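Local coordinates for protein UTR4 (Saccharomyces cerevisiae, PDB 2G80), which probably carries out, with one magnesium ion per subunit, the enolisation and then the dephosphorylation of a diketo-methylthiopentyl phosphate in methionine salvage, at residues Ile45-Glu50 with Ile122-Tyr127; His115-Gly120 with Phe155-Asp160. One frame throughout, in Å; residues are numbered along the deposited sequence.

Interactions 1 and 2 lie side by side, their centres about 11 Å apart, where the helical part of this HAD-superfamily phosphatase meets its parallel-sheet core. Along the chain their segments alternate: first 45-50 on helix 46-65; next 115-120 at the end of helix 103-118; after it the loop segment 122-127, before helix 128-136; and last 155-160, leaving helix 148-156. The two contacts touch directly. Ala124 N lies 2.8 Å from Tyr157 O and Ala124 O 2.9 Å from Gln159 N, both probable hydrogen bonds, and the Phe47 ring packs against Tyr117. The loop 122-127, which returns the chain from the helices to the core, is thus held between helix 46-65 and segment 155-160.

Interaction 1. Residues Ile45-Glu50 with Ile122-Tyr127; sequences ISFVKE and IKAPVY
Phe47, in the first turn of helix 46-65, faces Pro125 of an irregular, extended loop, with 7.4 Å between their CA atoms and no direct hydrogen bond joining the two segments. Phe47 CG stands anti to the backbone N (chi1 -177°), which sends the ring out from the helix to the loop. There Pro125 CD sits 3.3 Å above the ring plane, over the centre of one face, a CH-pi contact only 14° off the ring normal; Pro125 CG comes in beside it, 3.7 Å from Phe47 CD1. Pro125 is also the centre of an inverse gamma turn, closed by Val126 N bonding to Ala124 O at 2.9 Å, in the loop that leads into helix 128-136 of this HAD-like domain. Farther along the ring, Phe47 CE1 approaches Lys123 O obliquely at 3.5 Å, and Phe47 CE2 meets Ala124 CB at 4.2 Å. An alanine in place of Phe47 is likely to leave Pro125 CD without its aromatic face and open a gap beside Tyr117, which also packs on this ring. A water accepts from Ile45 N at 3.0 Å and makes a weak hydrogen bond with Tyr127 OH; the Tyr127 ring makes a cation-pi contact with Arg232.

Interaction 2. Residues His115-Gly120 with Phe155-Asp160; sequences HGYESG and FGYVQD
Tyr117 and Tyr157 meet with their rings nearly parallel, planes 17° apart, yet slid so far past each other that the rings barely overlap; the centroids are 5.7 Å apart. What fills the stagger is each tyrosine's CB. Tyr117 CB lies over one face of the Tyr157 ring, offset toward its rim, 3.9 Å from the centroid in a CH-pi contact. In return Tyr157 CB comes obliquely to the Tyr117 ring, 3.5 Å from Tyr117 CD1. Tyr157 has its CG anti to its own carbonyl carbon (chi1 -61°), and this lays the ring along the last turn of helix 103-118, where the same face also covers the backbone N of Glu118. The phenol end runs on to the Glu118 side chain: Tyr157 OH is 3.2 Å from Glu118 CG, whereas the carboxylate atom OE2 of Glu118 stays 4.1 Å from that hydroxyl. With no hydrogen bond between them, it is the aliphatic CG of Glu118 that meets the hydroxyl; the carboxylate plane is turned 47° from the ring.

Tyr117 is buried, and its side chain also touches Leu153 and Leu154 of helix 148-156 and Leu52 of helix 46-65. Beyond the tyrosine pair the helix finishes with its own bonds. His115 O takes both Ser119 N and Ser119 OG, the hydroxyl at 2.6 Å, from opposite faces of the carbonyl plane. Gly120, with positive phi, turns the chain, and two bonds run back into the last turn, among them Gly120 N to Tyr117 O at 3.0 Å: a Schellman motif. The side-by-side tyrosines thus pack the last helix of the cap inserted after the first strand against the chain leaving helix 148-156 of the Rossmann-like HAD core.

Interaction 1. Residues Ile45-Glu50 with Ile122-Tyr127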
ATOM      1  N   ILE A  45       7.100   1.474   7.355  1.00 40.33           N
ATOM      2  CA  ILE A  45       7.831   1.226   6.131  1.00 44.69           C
ATOM      3  C   ILE A  45       8.526  -0.164   6.202  1.00 44.60           C
ATOM      4  O   ILE A  45       8.712  -0.812   5.193  1.00 46.41           O
ATOM      5  CB  ILE A  45       8.768   2.470   5.873  1.00 44.72           C
ATOM      6  CG1 ILE A  45       9.067   2.687   4.403  1.00 49.72           C
ATOM      7  CG2 ILE A  45      10.008   2.414   6.740  1.00 51.14           C
ATOM      8  CD1 ILE A  45       9.549   4.122   4.156  1.00 49.64           C
ATOM      9  N   SER A  46       8.839  -0.637   7.413  1.00 45.08           N
ATOM     10  CA  SER A  46       9.432  -1.963   7.632  1.00 44.77           C
ATOM     11  C   SER A  46       8.564  -3.180   7.259  1.00 46.66           C
ATOM     12  O   SER A  46       9.113  -4.287   7.099  1.00 44.75           O
ATOM     13  CB  SER A  46       9.758  -2.120   9.117  1.00 44.20           C
ATOM     14  OG  SER A  46       8.562  -2.177   9.867  1.00 42.10           O
ATOM     15  N   PHE A  47       7.232  -2.990   7.169  1.00 44.60           N
ATOM     16  CA  PHE A  47       6.302  -4.096   6.921  1.00 43.65           C
ATOM     17  C   PHE A  47       6.567  -4.917   5.656  1.00 41.05           C
ATOM     18  O   PHE A  47       6.627  -6.120   5.739  1.00 41.04           O
ATOM     19  CB  PHE A  47       4.837  -3.587   6.940  1.00 43.16           C
ATOM     20  CG  PHE A  47       3.802  -4.676   6.768  1.00 44.45           C
ATOM     21  CD1 PHE A  47       3.799  -5.795   7.604  1.00 41.81           C
ATOM     22  CD2 PHE A  47       2.787  -4.559   5.810  1.00 36.14           C
ATOM     23  CE1 PHE A  47       2.829  -6.795   7.452  1.00 37.31           C
ATOM     24  CE2 PHE A  47       1.837  -5.544   5.673  1.00 42.70           C
ATOM     25  CZ  PHE A  47       1.867  -6.673   6.490  1.00 40.50           C
ATOM     26  N   VAL A  48       6.759  -4.263   4.521  1.00 41.27           N
ATOM     27  CA  VAL A  48       6.989  -4.958   3.245  1.00 44.62           C
ATOM     28  C   VAL A  48       8.260  -5.816   3.227  1.00 42.69           C
ATOM     29  O   VAL A  48       8.201  -6.962   2.801  1.00 43.11           O
ATOM     30  CB  VAL A  48       6.921  -3.985   1.996  1.00 46.87           C
ATOM     31  CG1 VAL A  48       7.299  -4.698   0.667  1.00 51.93           C
ATOM     32  CG2 VAL A  48       5.538  -3.402   1.849  1.00 43.70           C
ATOM     33  N   LYS A  49       9.373  -5.281   3.721  1.00 46.29           N
ATOM     34  CA  LYS A  49      10.667  -5.995   3.724  1.00 46.72           C
ATOM     35  C   LYS A  49      10.856  -6.945   4.886  1.00 44.57           C
ATOM     36  O   LYS A  49      11.475  -7.977   4.695  1.00 47.64           O
ATOM     37  CB  LYS A  49      11.862  -5.015   3.665  1.00 50.80           C
ATOM     38  N   GLU A  50      10.395  -6.601   6.090  1.00 43.48           N
ATOM     39  CA  GLU A  50      10.541  -7.516   7.233  1.00 43.02           C
ATOM     40  C   GLU A  50       9.557  -8.653   7.247  1.00 40.66           C
ATOM     41  O   GLU A  50       9.916  -9.717   7.753  1.00 42.32           O
ATOM     42  CB  GLU A  50      10.440  -6.823   8.596  1.00 42.71           C
ATOM     43  CG  GLU A  50      11.599  -5.944   8.882  1.00 45.92           C
ATOM     44  CD  GLU A  50      11.581  -5.308  10.259  1.00 44.51           C
ATOM     45  OE1 GLU A  50      11.180  -5.968  11.248  1.00 45.29           O
ATOM     46  OE2 GLU A  50      12.049  -4.154  10.345  1.00 47.18           O
ATOM     47  N   ILE A 122      -0.476 -13.334   8.644  1.00 42.33           N
ATOM     48  CA  ILE A 122       0.010 -11.966   8.497  1.00 41.34           C
ATOM     49  C   ILE A 122      -1.133 -10.980   8.742  1.00 39.32           C
ATOM     50  O   ILE A 122      -2.302 -11.250   8.418  1.00 39.49           O
ATOM     51  CB  ILE A 122       0.721 -11.700   7.105  1.00 43.52           C
ATOM     52  CG1 ILE A 122      -0.088 -12.237   5.929  1.00 43.13           C
ATOM     53  CG2 ILE A 122       2.113 -12.386   7.072  1.00 49.03           C
ATOM     54  CD1 ILE A 122       0.465 -11.981   4.508  1.00 40.82           C
ATOM     55  N   LYS A 123      -0.776  -9.845   9.348  1.00 36.79           N
ATOM     56  CA  LYS A 123      -1.704  -8.776   9.695  1.00 35.71           C
ATOM     57  C   LYS A 123      -1.017  -7.472   9.402  1.00 35.38           C
ATOM     58  O   LYS A 123       0.166  -7.348   9.692  1.00 37.28           O
ATOM     59  CB  LYS A 123      -2.073  -8.901  11.179  1.00 36.91           C
ATOM     60  CG  LYS A 123      -2.926 -10.159  11.468  1.00 39.16           C
ATOM     61  CD  LYS A 123      -3.052 -10.471  12.905  1.00 42.03           C
ATOM     62  CE  LYS A 123      -3.602 -11.878  13.094  1.00 37.95           C
ATOM     63  NZ  LYS A 123      -3.664 -12.212  14.535  1.00 41.65           N
ATOM     64  N   ALA A 124      -1.733  -6.506   8.841  1.00 35.92           N
ATOM     65  CA  ALA A 124      -1.139  -5.197   8.463  1.00 36.95           C
ATOM     66  C   ALA A 124      -1.033  -4.272   9.696  1.00 36.19           C
ATOM     67  O   ALA A 124      -2.061  -3.900  10.286  1.00 33.92           O
ATOM     68  CB  ALA A 124      -1.933  -4.544   7.349  1.00 37.68           C
ATOM     69  N   PRO A 125       0.200  -3.885  10.083  1.00 35.51           N
ATOM     70  CA  PRO A 125       0.420  -3.051  11.265  1.00 36.32           C
ATOM     71  C   PRO A 125       0.085  -1.550  11.090  1.00 40.98           C
ATOM     72  O   PRO A 125       0.969  -0.695  11.161  1.00 49.11           O
ATOM     73  CB  PRO A 125       1.923  -3.266  11.550  1.00 33.87           C
ATOM     74  CG  PRO A 125       2.524  -3.491  10.247  1.00 37.18           C
ATOM     75  CD  PRO A 125       1.480  -4.158   9.390  1.00 37.34           C
ATOM     76  N   VAL A 126      -1.186  -1.204  10.943  1.00 39.61           N
ATOM     77  CA  VAL A 126      -1.563   0.195  10.804  1.00 35.89           C
ATOM     78  C   VAL A 126      -1.445   0.897  12.149  1.00 35.92           C
ATOM     79  O   VAL A 126      -1.910   0.386  13.167  1.00 38.37           O
ATOM     80  CB  VAL A 126      -2.950   0.347  10.190  1.00 34.75           C
ATOM     81  CG1 VAL A 126      -3.373   1.828  10.074  1.00 30.90           C
ATOM     82  CG2 VAL A 126      -2.979  -0.345   8.796  1.00 30.29           C
ATOM     83  N   TYR A 127      -0.870   2.100  12.146  1.00 34.49           N
ATOM     84  CA  TYR A 127      -0.698   2.871  13.385  1.00 34.98           C
ATOM     85  C   TYR A 127      -2.048   3.128  14.030  1.00 34.64           C
ATOM     86  O   TYR A 127      -3.014   3.451  13.333  1.00 33.50           O
ATOM     87  CB  TYR A 127       0.039   4.198  13.149  1.00 36.92           C
ATOM     88  CG  TYR A 127       1.456   4.049  12.641  1.00 35.41           C
ATOM     89  CD1 TYR A 127       2.491   3.630  13.491  1.00 39.57           C
ATOM     90  CD2 TYR A 127       1.783   4.352  11.330  1.00 35.15           C
ATOM     91  CE1 TYR A 127       3.804   3.490  13.010  1.00 35.29           C
ATOM     92  CE2 TYR A 127       3.109   4.225  10.848  1.00 29.33           C
ATOM     93  CZ  TYR A 127       4.101   3.813  11.690  1.00 38.13           C
ATOM     94  OH  TYR A 127       5.380   3.704  11.215  1.00 39.05           O
TER
HETATM   95  O   HOH W   1       7.806   3.924   8.930  1.00 35.07           O

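Interaction 2. Residues His115-Gly120 with Phe155-Asp160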
ATOM      1  N   HIS A 115      -4.026 -15.612   1.132  1.00 36.05           N
ATOM      2  CA  HIS A 115      -4.083 -16.794   1.981  1.00 38.36           C
ATOM      3  C   HIS A 115      -3.367 -16.518   3.298  1.00 36.94           C
ATOM      4  O   HIS A 115      -3.829 -16.977   4.322  1.00 38.05           O
ATOM      5  CB  HIS A 115      -3.502 -18.052   1.277  1.00 41.46           C
ATOM      6  CG  HIS A 115      -3.449 -19.269   2.157  1.00 50.33           C
ATOM      7  ND1 HIS A 115      -4.570 -20.017   2.456  1.00 56.80           N
ATOM      8  CD2 HIS A 115      -2.419 -19.850   2.828  1.00 59.98           C
ATOM      9  CE1 HIS A 115      -4.231 -21.006   3.263  1.00 55.45           C
ATOM     10  NE2 HIS A 115      -2.934 -20.932   3.504  1.00 55.52           N
ATOM     11  N   GLY A 116      -2.228 -15.832   3.252  1.00 37.83           N
ATOM     12  CA  GLY A 116      -1.502 -15.405   4.468  1.00 38.84           C
ATOM     13  C   GLY A 116      -2.377 -14.564   5.403  1.00 37.95           C
ATOM     14  O   GLY A 116      -2.467 -14.837   6.593  1.00 35.77           O
ATOM     15  N   TYR A 117      -3.035 -13.555   4.848  1.00 36.15           N
ATOM     16  CA  TYR A 117      -3.969 -12.730   5.615  1.00 35.94           C
ATOM     17  C   TYR A 117      -5.182 -13.527   6.143  1.00 40.44           C
ATOM     18  O   TYR A 117      -5.480 -13.485   7.351  1.00 37.37           O
ATOM     19  CB  TYR A 117      -4.465 -11.583   4.778  1.00 34.93           C
ATOM     20  CG  TYR A 117      -3.483 -10.436   4.558  1.00 31.24           C
ATOM     21  CD1 TYR A 117      -3.060  -9.656   5.620  1.00 38.94           C
ATOM     22  CD2 TYR A 117      -3.073 -10.064   3.267  1.00 30.33           C
ATOM     23  CE1 TYR A 117      -2.193  -8.565   5.427  1.00 34.70           C
ATOM     24  CE2 TYR A 117      -2.225  -8.972   3.048  1.00 27.39           C
ATOM     25  CZ  TYR A 117      -1.781  -8.217   4.154  1.00 32.95           C
ATOM     26  OH  TYR A 117      -0.926  -7.132   4.028  1.00 32.61           O
ATOM     27  N   GLU A 118      -5.837 -14.280   5.249  1.00 40.66           N
ATOM     28  CA  GLU A 118      -7.045 -15.084   5.597  1.00 43.12           C
ATOM     29  C   GLU A 118      -6.824 -16.183   6.608  1.00 42.42           C
ATOM     30  O   GLU A 118      -7.723 -16.491   7.395  1.00 41.90           O
ATOM     31  CB  GLU A 118      -7.663 -15.698   4.352  1.00 43.90           C
ATOM     32  CG  GLU A 118      -8.345 -14.698   3.469  1.00 47.57           C
ATOM     33  CD  GLU A 118      -8.662 -15.229   2.054  1.00 51.10           C
ATOM     34  OE1 GLU A 118      -8.596 -16.461   1.836  1.00 56.86           O
ATOM     35  OE2 GLU A 118      -8.986 -14.392   1.175  1.00 55.39           O
ATOM     36  N   SER A 119      -5.648 -16.802   6.550  1.00 42.28           N
ATOM     37  CA  SER A 119      -5.230 -17.802   7.524  1.00 41.12           C
ATOM     38  C   SER A 119      -4.700 -17.226   8.862  1.00 42.17           C
ATOM     39  O   SER A 119      -4.391 -18.003   9.774  1.00 41.36           O
ATOM     40  CB  SER A 119      -4.163 -18.723   6.912  1.00 40.02           C
ATOM     41  OG  SER A 119      -3.011 -18.012   6.526  1.00 44.23           O
ATOM     42  N   GLY A 120      -4.571 -15.898   8.975  1.00 43.06           N
ATOM     43  CA  GLY A 120      -4.072 -15.254  10.183  1.00 42.28           C
ATOM     44  C   GLY A 120      -2.573 -15.267  10.311  1.00 43.08           C
ATOM     45  O   GLY A 120      -2.045 -14.902  11.373  1.00 44.51           O
ATOM     46  N   PHE A 155      -6.044  -3.418   3.969  1.00 36.50           N
ATOM     47  CA  PHE A 155      -7.037  -2.812   4.863  1.00 34.30           C
ATOM     48  C   PHE A 155      -8.140  -3.733   5.342  1.00 34.24           C
ATOM     49  O   PHE A 155      -8.869  -3.362   6.263  1.00 34.82           O
ATOM     50  CB  PHE A 155      -7.587  -1.493   4.278  1.00 37.82           C
ATOM     51  CG  PHE A 155      -6.551  -0.410   4.221  1.00 32.47           C
ATOM     52  CD1 PHE A 155      -6.099   0.175   5.393  1.00 35.41           C
ATOM     53  CD2 PHE A 155      -5.993  -0.014   3.028  1.00 38.92           C
ATOM     54  CE1 PHE A 155      -5.120   1.176   5.378  1.00 39.24           C
ATOM     55  CE2 PHE A 155      -5.006   0.968   3.003  1.00 31.34           C
ATOM     56  CZ  PHE A 155      -4.581   1.571   4.198  1.00 39.73           C
ATOM     57  N   GLY A 156      -8.278  -4.920   4.736  1.00 32.65           N
ATOM     58  CA  GLY A 156      -9.219  -5.912   5.237  1.00 33.47           C
ATOM     59  C   GLY A 156      -8.732  -6.725   6.431  1.00 33.32           C
ATOM     60  O   GLY A 156      -9.551  -7.394   7.084  1.00 33.99           O
ATOM     61  N   TYR A 157      -7.415  -6.692   6.707  1.00 35.57           N
ATOM     62  CA  TYR A 157      -6.750  -7.556   7.730  1.00 33.73           C
ATOM     63  C   TYR A 157      -5.690  -6.799   8.530  1.00 35.04           C
ATOM     64  O   TYR A 157      -4.495  -7.145   8.557  1.00 32.69           O
ATOM     65  CB  TYR A 157      -6.138  -8.771   7.023  1.00 33.39           C
ATOM     66  CG  TYR A 157      -7.148  -9.653   6.308  1.00 36.12           C
ATOM     67  CD1 TYR A 157      -7.863 -10.630   7.011  1.00 31.83           C
ATOM     68  CD2 TYR A 157      -7.392  -9.516   4.933  1.00 35.78           C
ATOM     69  CE1 TYR A 157      -8.792 -11.448   6.380  1.00 35.37           C
ATOM     70  CE2 TYR A 157      -8.302 -10.337   4.280  1.00 36.09           C
ATOM     71  CZ  TYR A 157      -8.999 -11.306   5.016  1.00 35.62           C
ATOM     72  OH  TYR A 157      -9.922 -12.117   4.447  1.00 43.24           O
ATOM     73  N   VAL A 158      -6.186  -5.796   9.240  1.00 34.72           N
ATOM     74  CA  VAL A 158      -5.391  -4.881   9.996  1.00 34.41           C
ATOM     75  C   VAL A 158      -5.187  -5.432  11.405  1.00 35.22           C
ATOM     76  O   VAL A 158      -6.137  -5.892  12.056  1.00 35.41           O
ATOM     77  CB  VAL A 158      -6.076  -3.449  10.023  1.00 34.42           C
ATOM     78  CG1 VAL A 158      -5.348  -2.498  10.936  1.00 30.87           C
ATOM     79  CG2 VAL A 158      -6.188  -2.890   8.610  1.00 39.33           C
ATOM     80  N   GLN A 159      -3.943  -5.363  11.863  1.00 33.69           N
ATOM     81  CA  GLN A 159      -3.560  -5.774  13.206  1.00 34.06           C
ATOM     82  C   GLN A 159      -4.282  -4.893  14.236  1.00 34.67           C
ATOM     83  O   GLN A 159      -4.316  -3.642  14.108  1.00 35.76           O
ATOM     84  CB  GLN A 159      -2.056  -5.664  13.357  1.00 32.64           C
ATOM     85  CG  GLN A 159      -1.495  -6.051  14.661  1.00 33.31           C
ATOM     86  CD  GLN A 159       0.015  -6.077  14.633  1.00 41.50           C
ATOM     87  OE1 GLN A 159       0.670  -5.175  15.150  1.00 48.59           O
ATOM     88  NE2 GLN A 159       0.575  -7.096  14.003  1.00 38.41           N
ATOM     89  N   ASP A 160      -4.888  -5.556  15.226  1.00 33.42           N
ATOM     90  CA  ASP A 160      -5.602  -4.880  16.289  1.00 33.73           C
ATOM     91  C   ASP A 160      -4.555  -4.314  17.256  1.00 34.49           C
ATOM     92  O   ASP A 160      -3.872  -5.085  17.895  1.00 32.30           O
ATOM     93  CB  ASP A 160      -6.563  -5.861  17.006  1.00 35.89           C
ATOM     94  CG  ASP A 160      -7.428  -5.189  18.066  1.00 35.94           C
ATOM     95  OD1 ASP A 160      -7.214  -3.998  18.405  1.00 40.05           O
ATOM     96  OD2 ASP A 160      -8.342  -5.868  18.570  1.00 43.75           O
TER